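Local coordinates for protein LIN-41 (Caenorhabditis elegans, PDB 4UMG), which is a TRIM-NHL protein that controls the onset of developmental plasticity in the worm, here represented by its filamin domain, at residues Ala20-Leu32 against Asn94-Glu106. Residues are numbered along the deposited sequence; the frame is centred on the assembly and turned at random.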
loop_
_atom_site.group_PDB
_atom_site.type_symbol
_atom_site.label_atom_id
_atom_site.label_comp_id
_atom_site.label_asym_id
_atom_site.label_seq_id
_atom_site.Cartn_x
_atom_site.Cartn_y
_atom_site.Cartn_z
ATOM N N ALA A 20 3.616 1.451 -12.495
ATOM C CA ALA A 20 2.464 0.651 -12.860
ATOM C C ALA A 20 1.858 1.057 -14.198
ATOM O O ALA A 20 2.256 2.052 -14.816
ATOM C CB ALA A 20 1.425 0.654 -11.738
ATOM N N ILE A 21 0.993 0.199 -14.710
ATOM C CA ILE A 21 0.389 0.404 -16.018
ATOM C C ILE A 21 -1.066 0.805 -15.890
ATOM O O ILE A 21 -1.836 0.182 -15.145
ATOM C CB ILE A 21 0.609 -0.842 -16.926
ATOM C CG1 ILE A 21 2.129 -1.150 -17.085
ATOM C CG2 ILE A 21 -0.076 -0.680 -18.291
ATOM C CD1 ILE A 21 2.483 -2.522 -17.741
ATOM N N ARG A 22 -1.445 1.828 -16.655
ATOM C CA ARG A 22 -2.803 2.340 -16.712
ATOM C C ARG A 22 -3.773 1.234 -17.091
ATOM O O ARG A 22 -3.464 0.367 -17.938
ATOM C CB ARG A 22 -2.889 3.484 -17.736
ATOM C CG ARG A 22 -4.193 4.273 -17.729
ATOM C CD ARG A 22 -4.211 5.327 -18.834
ATOM N NE ARG A 22 -4.140 4.744 -20.176
ATOM C CZ ARG A 22 -4.156 5.452 -21.301
ATOM N NH1 ARG A 22 -4.241 6.777 -21.260
ATOM N NH2 ARG A 22 -4.090 4.843 -22.477
ATOM N N GLU A 23 -4.955 1.264 -16.456
ATOM C CA GLU A 23 -6.083 0.368 -16.744
ATOM C C GLU A 23 -5.762 -1.121 -16.557
ATOM O O GLU A 23 -6.294 -1.987 -17.267
ATOM C CB GLU A 23 -6.649 0.652 -18.168
ATOM C CG GLU A 23 -7.233 2.046 -18.301
ATOM C CD GLU A 23 -7.726 2.410 -19.688
ATOM O OE1 GLU A 23 -8.619 1.706 -20.210
ATOM O OE2 GLU A 23 -7.249 3.430 -20.234
ATOM N N ARG A 24 -4.880 -1.421 -15.596
ATOM C CA ARG A 24 -4.552 -2.803 -15.270
ATOM C C ARG A 24 -4.710 -2.868 -13.758
ATOM O O ARG A 24 -4.262 -1.951 -13.081
ATOM C CB ARG A 24 -3.094 -3.142 -15.646
ATOM C CG ARG A 24 -2.768 -2.975 -17.133
ATOM C CD ARG A 24 -2.723 -4.275 -17.891
ATOM N NE ARG A 24 -2.250 -4.057 -19.258
ATOM C CZ ARG A 24 -1.009 -4.297 -19.674
ATOM N NH1 ARG A 24 -0.105 -4.792 -18.839
ATOM N NH2 ARG A 24 -0.668 -4.058 -20.932
ATOM N N GLN A 25 -5.407 -3.891 -13.237
ATOM C CA GLN A 25 -5.548 -4.076 -11.787
ATOM C C GLN A 25 -4.129 -4.317 -11.253
ATOM O O GLN A 25 -3.406 -5.168 -11.784
ATOM C CB GLN A 25 -6.462 -5.284 -11.499
ATOM C CG GLN A 25 -7.940 -4.891 -11.536
ATOM C CD GLN A 25 -8.854 -5.978 -11.024
ATOM O OE1 GLN A 25 -8.675 -7.171 -11.304
ATOM N NE2 GLN A 25 -9.883 -5.579 -10.286
ATOM N N THR A 26 -3.720 -3.508 -10.275
ATOM C CA THR A 26 -2.356 -3.459 -9.761
ATOM C C THR A 26 -2.337 -3.908 -8.310
ATOM O O THR A 26 -3.213 -3.502 -7.551
ATOM C CB THR A 26 -1.858 -1.996 -9.912
ATOM O OG1 THR A 26 -1.984 -1.629 -11.296
ATOM C CG2 THR A 26 -0.418 -1.802 -9.449
ATOM N N VAL A 27 -1.347 -4.732 -7.932
ATOM C CA VAL A 27 -1.220 -5.251 -6.572
ATOM C C VAL A 27 0.087 -4.795 -5.890
ATOM O O VAL A 27 1.160 -4.864 -6.499
ATOM C CB VAL A 27 -1.333 -6.812 -6.570
ATOM C CG1 VAL A 27 -1.285 -7.364 -5.148
ATOM C CG2 VAL A 27 -2.609 -7.285 -7.269
ATOM N N ILE A 28 -0.001 -4.361 -4.617
ATOM C CA ILE A 28 1.171 -3.979 -3.827
ATOM C C ILE A 28 1.110 -4.845 -2.579
ATOM O O ILE A 28 0.037 -4.976 -1.987
ATOM C CB ILE A 28 1.171 -2.468 -3.472
ATOM C CG1 ILE A 28 1.097 -1.579 -4.743
ATOM C CG2 ILE A 28 2.398 -2.099 -2.597
ATOM C CD1 ILE A 28 0.696 -0.105 -4.379
ATOM N N TYR A 29 2.246 -5.435 -2.171
ATOM C CA TYR A 29 2.270 -6.283 -0.984
ATOM C C TYR A 29 2.934 -5.549 0.154
ATOM O O TYR A 29 3.948 -4.896 -0.065
ATOM C CB TYR A 29 3.000 -7.600 -1.264
ATOM C CG TYR A 29 2.235 -8.482 -2.217
ATOM C CD1 TYR A 29 1.150 -9.235 -1.779
ATOM C CD2 TYR A 29 2.551 -8.517 -3.571
ATOM C CE1 TYR A 29 0.456 -10.072 -2.646
ATOM C CE2 TYR A 29 1.837 -9.323 -4.457
ATOM C CZ TYR A 29 0.785 -10.091 -3.991
ATOM O OH TYR A 29 0.084 -10.908 -4.846
ATOM N N VAL A 30 2.310 -5.590 1.346
ATOM C CA VAL A 30 2.782 -4.922 2.569
ATOM C C VAL A 30 3.060 -5.965 3.663
ATOM O O VAL A 30 2.248 -6.857 3.900
ATOM C CB VAL A 30 1.784 -3.827 3.031
ATOM C CG1 VAL A 30 2.245 -3.142 4.317
ATOM C CG2 VAL A 30 1.560 -2.792 1.930
ATOM N N GLN A 31 4.243 -5.889 4.272
ATOM C CA GLN A 31 4.628 -6.829 5.304
ATOM C C GLN A 31 4.379 -6.149 6.635
ATOM O O GLN A 31 4.996 -5.122 6.904
ATOM C CB GLN A 31 6.121 -7.148 5.136
ATOM C CG GLN A 31 6.652 -8.232 6.044
ATOM C CD GLN A 31 6.059 -9.577 5.762
ATOM O OE1 GLN A 31 5.043 -9.961 6.354
ATOM N NE2 GLN A 31 6.744 -10.365 4.940
ATOM N N LEU A 32 3.444 -6.681 7.432
ATOM C CA LEU A 32 3.138 -6.127 8.748
ATOM C C LEU A 32 3.974 -6.852 9.789
ATOM O O LEU A 32 4.061 -8.090 9.797
ATOM C CB LEU A 32 1.654 -6.275 9.090
ATOM C CG LEU A 32 0.636 -5.609 8.127
ATOM C CD1 LEU A 32 -0.767 -5.963 8.514
ATOM C CD2 LEU A 32 0.766 -4.072 8.116
ATOM N N ASN A 94 0.643 -15.028 7.413
ATOM C CA ASN A 94 1.769 -14.496 8.164
ATOM C C ASN A 94 2.045 -12.988 7.924
ATOM O O ASN A 94 3.164 -12.578 7.600
ATOM C CB ASN A 94 3.027 -15.368 7.969
ATOM C CG ASN A 94 3.729 -15.278 6.636
ATOM O OD1 ASN A 94 4.849 -14.790 6.563
ATOM N ND2 ASN A 94 3.143 -15.808 5.573
ATOM N N GLY A 95 1.017 -12.184 8.170
ATOM C CA GLY A 95 1.136 -10.729 8.155
ATOM C C GLY A 95 1.337 -10.023 6.831
ATOM O O GLY A 95 1.698 -8.841 6.812
ATOM N N ILE A 96 1.077 -10.693 5.718
ATOM C CA ILE A 96 1.153 -10.005 4.418
ATOM C C ILE A 96 -0.248 -9.520 4.119
ATOM O O ILE A 96 -1.218 -10.235 4.393
ATOM C CB ILE A 96 1.704 -10.923 3.278
ATOM C CG1 ILE A 96 3.234 -11.109 3.371
ATOM C CG2 ILE A 96 1.278 -10.435 1.865
ATOM C CD1 ILE A 96 4.145 -9.981 2.753
ATOM N N VAL A 97 -0.353 -8.287 3.586
ATOM C CA VAL A 97 -1.613 -7.738 3.123
ATOM C C VAL A 97 -1.413 -7.347 1.644
ATOM O O VAL A 97 -0.433 -6.672 1.309
ATOM C CB VAL A 97 -2.183 -6.585 4.003
ATOM C CG1 VAL A 97 -1.242 -5.395 4.071
ATOM C CG2 VAL A 97 -3.574 -6.144 3.532
ATOM N N ALA A 98 -2.302 -7.814 0.770
ATOM C CA ALA A 98 -2.242 -7.434 -0.642
ATOM C C ALA A 98 -3.170 -6.231 -0.820
ATOM O O ALA A 98 -4.309 -6.268 -0.341
ATOM C CB ALA A 98 -2.713 -8.594 -1.522
ATOM N N LEU A 99 -2.655 -5.125 -1.417
ATOM C CA LEU A 99 -3.412 -3.921 -1.693
ATOM C C LEU A 99 -3.640 -3.864 -3.189
ATOM O O LEU A 99 -2.680 -3.969 -3.949
ATOM C CB LEU A 99 -2.615 -2.693 -1.273
ATOM C CG LEU A 99 -2.251 -2.597 0.215
ATOM C CD1 LEU A 99 -1.578 -1.270 0.492
ATOM C CD2 LEU A 99 -3.478 -2.692 1.108
ATOM N N SER A 100 -4.895 -3.816 -3.613
ATOM C CA SER A 100 -5.212 -3.814 -5.033
ATOM C C SER A 100 -5.931 -2.554 -5.437
ATOM O O SER A 100 -6.794 -2.072 -4.706
ATOM C CB SER A 100 -6.064 -5.035 -5.402
ATOM O OG SER A 100 -5.254 -6.192 -5.327
ATOM N N TYR A 101 -5.539 -1.979 -6.579
ATOM C CA TYR A 101 -6.188 -0.789 -7.088
ATOM C C TYR A 101 -6.170 -0.759 -8.613
ATOM O O TYR A 101 -5.384 -1.465 -9.245
ATOM C CB TYR A 101 -5.580 0.493 -6.465
ATOM C CG TYR A 101 -4.223 0.841 -7.028
ATOM C CD1 TYR A 101 -3.068 0.204 -6.569
ATOM C CD2 TYR A 101 -4.078 1.850 -7.979
ATOM C CE1 TYR A 101 -1.809 0.547 -7.063
ATOM C CE2 TYR A 101 -2.839 2.144 -8.535
ATOM C CZ TYR A 101 -1.703 1.496 -8.068
ATOM O OH TYR A 101 -0.471 1.796 -8.583
ATOM N N TYR A 102 -7.029 0.068 -9.211
ATOM C CA TYR A 102 -7.142 0.155 -10.680
ATOM C C TYR A 102 -6.887 1.594 -11.110
ATOM O O TYR A 102 -7.751 2.455 -10.899
ATOM C CB TYR A 102 -8.532 -0.279 -11.094
ATOM C CG TYR A 102 -8.745 -0.345 -12.585
ATOM C CD1 TYR A 102 -8.451 -1.503 -13.299
ATOM C CD2 TYR A 102 -9.326 0.717 -13.273
ATOM C CE1 TYR A 102 -8.690 -1.585 -14.668
ATOM C CE2 TYR A 102 -9.624 0.622 -14.636
ATOM C CZ TYR A 102 -9.312 -0.540 -15.324
ATOM O OH TYR A 102 -9.555 -0.647 -16.672
ATOM N N PRO A 103 -5.674 1.889 -11.637
ATOM C CA PRO A 103 -5.371 3.264 -12.053
ATOM C C PRO A 103 -5.959 3.539 -13.432
ATOM O O PRO A 103 -5.456 2.999 -14.416
ATOM C CB PRO A 103 -3.847 3.314 -12.040
ATOM C CG PRO A 103 -3.412 1.888 -12.247
ATOM C CD PRO A 103 -4.545 0.974 -11.903
ATOM N N SER A 104 -7.024 4.362 -13.500
ATOM C CA SER A 104 -7.718 4.610 -14.783
ATOM C C SER A 104 -6.995 5.599 -15.692
ATOM O O SER A 104 -7.204 5.598 -16.906
ATOM C CB SER A 104 -9.152 5.068 -14.530
ATOM O OG SER A 104 -9.213 6.424 -14.117
ATOM N N ILE A 105 -6.182 6.479 -15.104
ATOM C CA ILE A 105 -5.487 7.526 -15.834
ATOM C C ILE A 105 -3.971 7.466 -15.593
ATOM O O ILE A 105 -3.509 6.970 -14.555
ATOM C CB ILE A 105 -6.101 8.924 -15.548
ATOM C CG1 ILE A 105 -5.963 9.349 -14.067
ATOM C CG2 ILE A 105 -7.551 9.005 -16.027
ATOM C CD1 ILE A 105 -6.237 10.850 -13.808
ATOM N N GLU A 106 -3.205 7.986 -16.556
ATOM C CA GLU A 106 -1.745 8.021 -16.459
ATOM C C GLU A 106 -1.336 9.117 -15.503
ATOM O O GLU A 106 -2.091 10.078 -15.336
ATOM C CB GLU A 106 -1.127 8.306 -17.852
ATOM C CG GLU A 106 -1.754 9.477 -18.601
ATOM C CD GLU A 106 -2.888 9.125 -19.555
ATOM O OE1 GLU A 106 -3.994 8.756 -19.088
ATOM O OE2 GLU A 106 -2.672 9.246 -20.782
HETATM O O HOH W 1 -10.859 1.367 -17.868
HETATM O O HOH W 2 5.023 -12.472 5.508
#
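Strands 26-31 and 96-101 pair as antiparallel neighbours in the immunoglobulin-like beta sandwich of this filamin repeat, their axes 155° apart. Thr26-Tyr101, Ile28-Leu99 and Val30-Val97 are hydrogen-bonded pairs, each with two backbone bonds, and Leu32 N to Gly95 O extends the series. On the inner face, Val30 CB rests on Val97 CG1 (3.6 Å), the two side chains alongside each other. Tyr101, whose CG stands between its backbone N and carbonyl carbon (chi1 75°), turns a ring face to Thr26: CB sits 4.1 Å from the ring centroid, a CH-pi contact, while Ile28 CD1 reaches CE1 obliquely. On the other face, Ala98 CB and Ile96 CG2 meet the Tyr29 ring.

Beyond the strands, the type II turn Ile21-Arg24 is tied to the facing loop by Glu23 N to Pro103 O, 2.7 Å and nearly straight (173°). Arg22 NH1 forms a salt bridge with Glu106 OE1 (2.9 Å); the oxygen lies in the guanidinium plane, but NH1 meets it from above the carboxylate plane. Glu23 OE2 joins by charge alone, well out of the guanidinium plane. A leucine in place of Arg22 would probably leave both carboxylates without their shared positive mate.

Strand 96-101 is flanked on its far side by strand 84-91, and strand 26-31 by the short strand 11-12; Met127, Ile129 and Ile113 of strands 118-130 and 107-115 pack against the inner face.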